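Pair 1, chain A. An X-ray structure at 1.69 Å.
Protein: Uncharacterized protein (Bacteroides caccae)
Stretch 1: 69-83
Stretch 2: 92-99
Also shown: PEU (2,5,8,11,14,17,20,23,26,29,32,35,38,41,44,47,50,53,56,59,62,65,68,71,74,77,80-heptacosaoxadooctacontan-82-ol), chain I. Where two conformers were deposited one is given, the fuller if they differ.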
# COMPACT_ATOMS: atom_id res chain seq x y z
N GLU A 69 14.62 -4.07 1.15
CA GLU A 69 15.41 -5.24 1.39
C GLU A 69 15.23 -6.28 0.28
O GLU A 69 14.36 -6.19 -0.56
CB GLU A 69 15.05 -5.85 2.74
CG GLU A 69 13.68 -6.46 2.80
CD GLU A 69 13.17 -6.71 4.22
OE1 GLU A 69 13.86 -6.38 5.20
OE2 GLU A 69 12.08 -7.31 4.32
N ARG A 70 16.11 -7.26 0.33
CA ARG A 70 16.11 -8.35 -0.60
C ARG A 70 16.12 -9.63 0.23
O ARG A 70 17.05 -9.83 1.04
CB ARG A 70 17.33 -8.23 -1.50
CG ARG A 70 17.45 -9.32 -2.54
CD ARG A 70 18.70 -9.07 -3.36
NE ARG A 70 19.25 -10.31 -3.88
CZ ARG A 70 18.97 -10.77 -5.09
NH1 ARG A 70 18.17 -10.08 -5.90
NH2 ARG A 70 19.49 -11.91 -5.51
N ILE A 71 15.10 -10.46 0.04
CA ILE A 71 14.92 -11.67 0.81
C ILE A 71 15.15 -12.85 -0.12
O ILE A 71 14.40 -13.03 -1.07
CB ILE A 71 13.51 -11.75 1.43
CG1 ILE A 71 13.20 -10.53 2.29
CG2 ILE A 71 13.38 -13.00 2.29
CD1 ILE A 71 11.73 -10.39 2.65
N GLU A 72 16.19 -13.64 0.18
CA GLU A 72 16.50 -14.84 -0.57
C GLU A 72 15.99 -16.02 0.23
O GLU A 72 16.51 -16.30 1.30
CB GLU A 72 18.04 -14.97 -0.77
CG GLU A 72 18.60 -14.05 -1.84
CD GLU A 72 20.12 -14.00 -1.87
OE1 GLU A 72 20.75 -14.01 -0.78
OE2 GLU A 72 20.68 -13.92 -3.00
N GLN A 73 14.94 -16.67 -0.27
CA GLN A 73 14.29 -17.77 0.46
C GLN A 73 14.91 -19.09 0.08
O GLN A 73 15.19 -19.36 -1.10
CB GLN A 73 12.78 -17.75 0.20
CG GLN A 73 12.10 -16.48 0.63
CD GLN A 73 10.61 -16.42 0.27
OE1 GLN A 73 10.21 -16.94 -0.74
NE2 GLN A 73 9.82 -15.71 1.06
N GLU A 74 15.05 -19.98 1.06
CA GLU A 74 15.54 -21.31 0.79
C GLU A 74 14.69 -22.06 -0.24
O GLU A 74 15.22 -22.82 -1.03
CB GLU A 74 15.62 -22.14 2.08
CG GLU A 74 16.31 -23.49 1.91
CD GLU A 74 15.43 -24.61 1.36
OE1 GLU A 74 14.19 -24.52 1.37
OE2 GLU A 74 16.01 -25.64 0.92
N GLU A 75 13.37 -21.82 -0.21
CA GLU A 75 12.43 -22.43 -1.18
C GLU A 75 12.44 -21.83 -2.59
O GLU A 75 11.67 -22.25 -3.45
CB GLU A 75 11.02 -22.44 -0.61
CG GLU A 75 10.90 -23.55 0.41
CD GLU A 75 9.65 -23.47 1.26
OE1 GLU A 75 8.90 -22.47 1.18
OE2 GLU A 75 9.43 -24.44 2.03
N GLY A 76 13.30 -20.85 -2.85
CA GLY A 76 13.69 -20.50 -4.22
C GLY A 76 13.36 -19.06 -4.61
O GLY A 76 13.96 -18.50 -5.53
N GLY A 77 12.41 -18.46 -3.92
CA GLY A 77 12.01 -17.11 -4.30
C GLY A 77 12.98 -16.05 -3.81
O GLY A 77 13.66 -16.24 -2.82
N ILE A 78 13.05 -14.94 -4.55
CA ILE A 78 13.73 -13.74 -4.08
C ILE A 78 12.71 -12.62 -4.07
O ILE A 78 12.16 -12.25 -5.12
CB ILE A 78 14.92 -13.36 -4.99
CG1 ILE A 78 15.93 -14.51 -5.03
CG2 ILE A 78 15.57 -12.07 -4.50
CD1 ILE A 78 17.10 -14.28 -5.95
N TYR A 79 12.43 -12.11 -2.89
CA TYR A 79 11.43 -11.05 -2.70
C TYR A 79 12.18 -9.72 -2.51
O TYR A 79 13.14 -9.63 -1.74
CB TYR A 79 10.56 -11.38 -1.51
CG TYR A 79 9.29 -10.54 -1.43
CD1 TYR A 79 8.16 -10.90 -2.15
CD2 TYR A 79 9.24 -9.37 -0.67
CE1 TYR A 79 7.00 -10.13 -2.13
CE2 TYR A 79 8.07 -8.61 -0.63
CZ TYR A 79 6.96 -9.00 -1.35
OH TYR A 79 5.79 -8.26 -1.31
N VAL A 80 11.82 -8.70 -3.28
CA VAL A 80 12.55 -7.45 -3.28
C VAL A 80 11.57 -6.31 -3.01
O VAL A 80 10.52 -6.27 -3.63
CB VAL A 80 13.24 -7.21 -4.65
CG1 VAL A 80 13.93 -5.85 -4.71
CG2 VAL A 80 14.24 -8.32 -4.96
N SER A 81 11.95 -5.43 -2.10
CA SER A 81 11.20 -4.23 -1.79
C SER A 81 12.14 -3.05 -1.88
O SER A 81 13.30 -3.10 -1.41
CB SER A 81 10.54 -4.31 -0.42
OG SER A 81 11.55 -4.57 0.58
N LYS A 82 11.70 -2.00 -2.55
CA LYS A 82 12.56 -0.85 -2.81
C LYS A 82 11.75 0.37 -3.19
O LYS A 82 10.62 0.25 -3.69
CB LYS A 82 13.56 -1.18 -3.92
CG LYS A 82 12.92 -1.45 -5.26
CD LYS A 82 13.96 -2.02 -6.21
CE LYS A 82 13.32 -2.54 -7.48
NZ LYS A 82 14.32 -2.71 -8.56
N PHE A 83 12.33 1.54 -2.93
CA PHE A 83 11.80 2.79 -3.47
C PHE A 83 12.28 2.89 -4.92
O PHE A 83 13.48 3.06 -5.20
CB PHE A 83 12.21 4.00 -2.62
CG PHE A 83 11.42 4.10 -1.36
CD1 PHE A 83 10.18 4.71 -1.37
CD2 PHE A 83 11.89 3.52 -0.20
CE1 PHE A 83 9.42 4.77 -0.21
CE2 PHE A 83 11.12 3.57 0.96
CZ PHE A 83 9.90 4.20 0.95
N VAL A 92 7.86 6.41 -4.58
CA VAL A 92 7.09 5.23 -4.92
C VAL A 92 7.86 4.00 -4.40
O VAL A 92 9.05 3.86 -4.64
CB VAL A 92 6.86 5.04 -6.43
CG1 VAL A 92 6.14 3.73 -6.70
CG2 VAL A 92 6.09 6.22 -6.99
N PHE A 93 7.16 3.21 -3.61
CA PHE A 93 7.68 2.00 -3.01
C PHE A 93 7.01 0.80 -3.71
O PHE A 93 5.80 0.79 -3.90
CB PHE A 93 7.37 1.99 -1.53
CG PHE A 93 7.91 0.80 -0.79
CD1 PHE A 93 9.23 0.76 -0.35
CD2 PHE A 93 7.08 -0.28 -0.49
CE1 PHE A 93 9.71 -0.33 0.36
CE2 PHE A 93 7.55 -1.36 0.23
CZ PHE A 93 8.86 -1.37 0.66
N GLU A 94 7.82 -0.17 -4.10
CA GLU A 94 7.36 -1.36 -4.79
C GLU A 94 7.95 -2.61 -4.15
O GLU A 94 9.10 -2.60 -3.75
CB GLU A 94 7.72 -1.29 -6.27
CG GLU A 94 6.66 -0.55 -7.03
CD GLU A 94 6.97 -0.33 -8.50
OE1 GLU A 94 7.75 -1.11 -9.10
OE2 GLU A 94 6.38 0.61 -9.05
N ALA A 95 7.12 -3.66 -4.03
CA ALA A 95 7.58 -4.92 -3.49
C ALA A 95 6.97 -6.08 -4.25
O ALA A 95 5.83 -6.00 -4.76
CB ALA A 95 7.25 -5.02 -2.01
N GLY A 96 7.74 -7.16 -4.37
CA GLY A 96 7.28 -8.36 -5.04
C GLY A 96 8.41 -9.35 -5.26
O GLY A 96 9.59 -9.03 -5.01
N TYR A 97 8.03 -10.54 -5.72
CA TYR A 97 9.02 -11.56 -6.09
C TYR A 97 9.72 -11.18 -7.40
O TYR A 97 9.08 -10.71 -8.34
CB TYR A 97 8.36 -12.94 -6.24
CG TYR A 97 8.07 -13.58 -4.92
CD1 TYR A 97 9.10 -14.11 -4.16
CD2 TYR A 97 6.79 -13.59 -4.39
CE1 TYR A 97 8.86 -14.68 -2.92
CE2 TYR A 97 6.54 -14.14 -3.14
CZ TYR A 97 7.57 -14.69 -2.42
OH TYR A 97 7.35 -15.22 -1.17
N GLU A 98 11.03 -11.36 -7.45
CA GLU A 98 11.78 -11.18 -8.69
C GLU A 98 11.18 -12.12 -9.73
O GLU A 98 10.95 -13.29 -9.45
CB GLU A 98 13.25 -11.58 -8.58
CG GLU A 98 14.23 -10.56 -8.07
CD GLU A 98 15.67 -11.07 -8.17
OE1 GLU A 98 15.88 -12.22 -8.63
OE2 GLU A 98 16.59 -10.35 -7.81
N GLU A 99 10.93 -11.58 -10.91
CA GLU A 99 10.42 -12.34 -12.07
C GLU A 99 8.89 -12.54 -12.03
O GLU A 99 8.34 -13.17 -12.94
CB GLU A 99 11.17 -13.68 -12.36
CG GLU A 99 12.75 -13.70 -12.24
CD GLU A 99 13.39 -14.89 -12.96
OE1 GLU A 99 12.66 -15.84 -13.34
OE2 GLU A 99 14.64 -14.89 -13.15
OCY PEU I . 5.10 -12.13 0.99
CCZ PEU I . 6.26 -12.96 0.86
CDA PEU I . 7.46 -12.36 1.59
ODB PEU I . 7.01 -11.41 2.56
CDC PEU I . 8.05 -10.66 3.18
CDD PEU I . 7.62 -9.19 3.22
ODE PEU I . 7.57 -8.72 4.57
O HOH W 1 18.81 -12.17 -8.42
O HOH W 2 11.76 -15.01 -7.16

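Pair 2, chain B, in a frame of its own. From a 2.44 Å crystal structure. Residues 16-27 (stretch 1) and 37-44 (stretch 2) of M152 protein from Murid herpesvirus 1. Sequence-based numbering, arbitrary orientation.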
# COMPACT_ATOMS: atom_id res chain seq x y z
N ASP B 16 22.03 6.96 15.23
CA ASP B 16 21.13 8.05 15.57
C ASP B 16 20.54 8.60 14.28
O ASP B 16 21.23 9.22 13.49
CB ASP B 16 21.89 9.15 16.31
CG ASP B 16 20.99 10.32 16.70
OD1 ASP B 16 19.76 10.13 16.87
OD2 ASP B 16 21.54 11.43 16.85
N ILE B 17 19.25 8.37 14.06
CA ILE B 17 18.60 8.75 12.82
C ILE B 17 17.94 10.12 12.87
O ILE B 17 17.26 10.51 11.93
CB ILE B 17 17.51 7.76 12.47
CG1 ILE B 17 16.54 7.66 13.64
CG2 ILE B 17 18.13 6.38 12.18
CD1 ILE B 17 15.26 7.03 13.27
N CYS B 18 18.12 10.85 13.96
CA CYS B 18 17.39 12.10 14.17
C CYS B 18 18.13 13.35 13.73
O CYS B 18 17.60 14.47 13.87
CB CYS B 18 16.97 12.23 15.63
SG CYS B 18 15.73 11.03 16.08
N GLN B 19 19.33 13.19 13.19
CA GLN B 19 20.04 14.34 12.62
C GLN B 19 19.62 14.59 11.19
O GLN B 19 19.18 13.67 10.49
CB GLN B 19 21.55 14.14 12.67
CG GLN B 19 22.18 14.71 13.92
CD GLN B 19 22.36 13.67 14.98
OE1 GLN B 19 23.18 12.75 14.82
NE2 GLN B 19 21.60 13.78 16.06
N ASP B 20 19.80 15.84 10.76
CA ASP B 20 19.38 16.28 9.43
C ASP B 20 17.94 15.89 9.21
O ASP B 20 17.62 15.20 8.25
CB ASP B 20 20.28 15.69 8.34
CG ASP B 20 21.67 16.28 8.37
OD1 ASP B 20 22.03 16.87 9.41
OD2 ASP B 20 22.40 16.16 7.36
N LEU B 21 17.09 16.34 10.13
CA LEU B 21 15.71 15.90 10.18
C LEU B 21 15.01 16.33 8.90
O LEU B 21 15.19 17.46 8.42
CB LEU B 21 15.00 16.43 11.44
CG LEU B 21 13.60 15.87 11.73
CD1 LEU B 21 13.34 15.73 13.20
CD2 LEU B 21 12.53 16.75 11.13
N THR B 22 14.27 15.39 8.32
CA THR B 22 13.57 15.62 7.07
C THR B 22 12.19 14.96 7.12
O THR B 22 12.07 13.74 7.06
CB THR B 22 14.38 15.10 5.87
OG1 THR B 22 15.72 15.61 5.95
CG2 THR B 22 13.74 15.57 4.57
N ALA B 23 11.17 15.80 7.26
CA ALA B 23 9.78 15.33 7.35
C ALA B 23 9.14 15.28 5.98
O ALA B 23 9.22 16.25 5.22
CB ALA B 23 8.97 16.25 8.25
N THR B 24 8.49 14.16 5.67
CA THR B 24 7.76 14.03 4.41
C THR B 24 6.26 14.11 4.66
O THR B 24 5.70 13.26 5.37
CB THR B 24 8.10 12.72 3.70
OG1 THR B 24 9.47 12.75 3.30
CG2 THR B 24 7.26 12.56 2.44
N PHE B 25 5.60 15.13 4.08
CA PHE B 25 4.15 15.28 4.23
C PHE B 25 3.50 14.74 2.97
O PHE B 25 3.74 15.28 1.87
CB PHE B 25 3.76 16.74 4.42
CG PHE B 25 4.26 17.35 5.70
CD1 PHE B 25 3.43 17.49 6.80
CD2 PHE B 25 5.58 17.79 5.82
CE1 PHE B 25 3.88 18.04 7.98
CE2 PHE B 25 6.04 18.34 7.02
CZ PHE B 25 5.19 18.46 8.10
N ILE B 26 2.68 13.70 3.10
CA ILE B 26 2.07 13.11 1.91
C ILE B 26 0.56 13.29 1.87
O ILE B 26 -0.13 13.07 2.88
CB ILE B 26 2.42 11.62 1.73
CG1 ILE B 26 3.91 11.47 1.40
CG2 ILE B 26 1.65 11.01 0.58
CD1 ILE B 26 4.43 10.07 1.58
N SER B 27 0.05 13.73 0.72
CA SER B 27 -1.38 13.89 0.54
C SER B 27 -1.85 13.20 -0.73
O SER B 27 -1.38 13.48 -1.85
CB SER B 27 -1.78 15.36 0.55
OG SER B 27 -1.81 15.84 1.87
N HIS B 37 -3.79 11.48 4.51
CA HIS B 37 -2.62 12.29 4.83
C HIS B 37 -1.67 11.51 5.76
O HIS B 37 -2.11 10.70 6.59
CB HIS B 37 -3.03 13.61 5.51
CG HIS B 37 -4.01 14.43 4.72
ND1 HIS B 37 -3.66 15.10 3.56
CD2 HIS B 37 -5.31 14.74 4.95
CE1 HIS B 37 -4.71 15.77 3.11
NE2 HIS B 37 -5.72 15.56 3.93
N SER B 38 -0.37 11.75 5.62
CA SER B 38 0.61 11.08 6.47
C SER B 38 1.89 11.87 6.57
O SER B 38 2.30 12.54 5.61
CB SER B 38 0.96 9.70 5.93
OG SER B 38 1.61 9.87 4.69
N ILE B 39 2.52 11.81 7.74
CA ILE B 39 3.86 12.38 7.90
C ILE B 39 4.84 11.27 8.30
O ILE B 39 4.48 10.36 9.07
CB ILE B 39 3.89 13.43 8.99
CG1 ILE B 39 2.84 14.51 8.72
CG2 ILE B 39 5.28 14.03 9.12
CD1 ILE B 39 2.43 15.26 9.97
N ASN B 40 6.07 11.34 7.78
CA ASN B 40 7.11 10.44 8.24
C ASN B 40 8.46 11.14 8.22
O ASN B 40 8.61 12.21 7.62
CB ASN B 40 7.12 9.13 7.43
CG ASN B 40 7.52 9.34 5.98
OD1 ASN B 40 8.71 9.27 5.62
ND2 ASN B 40 6.52 9.58 5.11
N LEU B 41 9.44 10.55 8.89
CA LEU B 41 10.80 11.07 8.93
C LEU B 41 11.60 10.17 8.02
O LEU B 41 11.08 9.16 7.60
CB LEU B 41 11.33 11.05 10.37
CG LEU B 41 10.61 12.05 11.26
CD1 LEU B 41 11.16 12.02 12.68
CD2 LEU B 41 10.79 13.45 10.67
N GLU B 42 12.85 10.53 7.71
CA GLU B 42 13.58 9.84 6.66
C GLU B 42 13.81 8.34 6.90
O GLU B 42 13.77 7.55 5.96
CB GLU B 42 14.91 10.55 6.36
CG GLU B 42 15.57 10.08 5.07
CD GLU B 42 16.93 10.69 4.86
OE1 GLU B 42 17.33 11.56 5.66
OE2 GLU B 42 17.61 10.31 3.89
N GLN B 43 14.03 7.93 8.14
CA GLN B 43 14.19 6.50 8.41
C GLN B 43 13.01 5.91 9.21
O GLN B 43 13.15 4.83 9.81
CB GLN B 43 15.55 6.23 9.08
CG GLN B 43 16.76 6.25 8.12
CD GLN B 43 17.50 7.59 8.08
OE1 GLN B 43 17.19 8.53 8.83
NE2 GLN B 43 18.50 7.68 7.20
N SER B 44 11.86 6.59 9.22
CA SER B 44 10.67 6.11 9.96
C SER B 44 9.56 5.65 9.01
O SER B 44 9.54 6.01 7.83
CB SER B 44 10.13 7.18 10.92
OG SER B 44 9.20 8.06 10.31
O HOH W 3 14.75 10.11 10.38
O HOH W 4 14.85 12.49 9.05
O HOH W 5 -0.54 9.69 2.50

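The two pairs differ most sharply at the matched glutamates, A:Glu98 in pair 1 and B:Glu42 in pair 2. In pair 1 the backbone ladder continues to this residue: A:Glu98 N donates to A:Ile78 O at 2.7 Å with an N-H...acceptor angle of 170°. In pair 2 the equivalent atoms, B:Glu42 N and B:Thr22 O, lie 3.4 Å apart at a poor angle and form no hydrogen bond. Water 4 accepts from both B:Glu42 N (3.1 Å) and B:Thr22 N (3.0 Å), so solvent spans the opening. The side chains diverge too. A:Glu98 OE2 forms a salt bridge with A:Arg70 NH1, a very short hydrogen bond of 2.5 Å, whereas the closest side-chain approach of B:Glu42 to B:Thr22, from OE1 to OG1, is 4.4 Å.

The shared geometry is an antiparallel strand pair. Fourteen central residues superpose with an RMSD of 0.8 Å; the strand axes approach to 4.6 Å at 176° in pair 1 and to 4.8 Å at 169° in pair 2. The register is preserved, since A:Val80 with A:Gly96 matches B:Thr24 with B:Asn40, and A:Lys82 with A:Glu94 matches B:Ile26 with B:Ser38. Each of these four is a hydrogen-bonded pair. A:Val80 N to A:Gly96 O and B:Thr24 N to B:Asn40 O both measure 2.8 Å, while the return bonds, A:Gly96 N to A:Val80 O and B:Asn40 N to B:Thr24 O, measure 3.0 and 3.1 Å.

On the sheet face carrying A:Tyr79, A:Ser81 and A:Phe83, aromatic bulk is placed differently. A:Tyr79 points its ring edge at the face of A:Tyr97, with centroids 4.9 Å apart and planes at 79°. The matched residues are B:Ala23 and B:Leu41, whose smaller contact runs from B:Ala23 CB to B:Leu41 CD2 at 4.1 Å; B:Leu21 CD2 also reaches B:Leu41 CD2, at 3.8 Å. Two residues further along, on the same face, the relation reverses. The small pair A:Ser81 and A:Ala95, with A:Ser81 CB 3.7 Å from A:Ala95 CB, corresponds to B:Phe25 and B:Ile39, where B:Phe25 CD1 meets B:Ile39 CG1 at 3.6 Å and B:Ile39 CG2 lies over one ring face. Aromatic bulk thus sits at A:Tyr79 and A:Tyr97 in pair 1 but at B:Phe25 in pair 2, two positions further along.

At the next pair on this face the chemistry changes as well. A:Phe93 turns its edge toward the face of A:Phe83, centroids 5.0 Å apart and planes at 61°, whereas the matched B:Ser27 OG and B:His37 ND1 share a 2.6 Å hydrogen bond. B:Ser27 OG lies near the imidazole plane, at the ring edge.

On the other face, the bridge of A:Lys82 with A:Glu94 is looser than its match: both side chains are long, but neither comes closer than 4.2 Å to the opposite stretch. Their counterparts meet more closely, B:Ile26 CB lying 3.5 Å from B:Ser38 OG. The same backbone frame therefore accommodates aromatic, aliphatic and polar pairings.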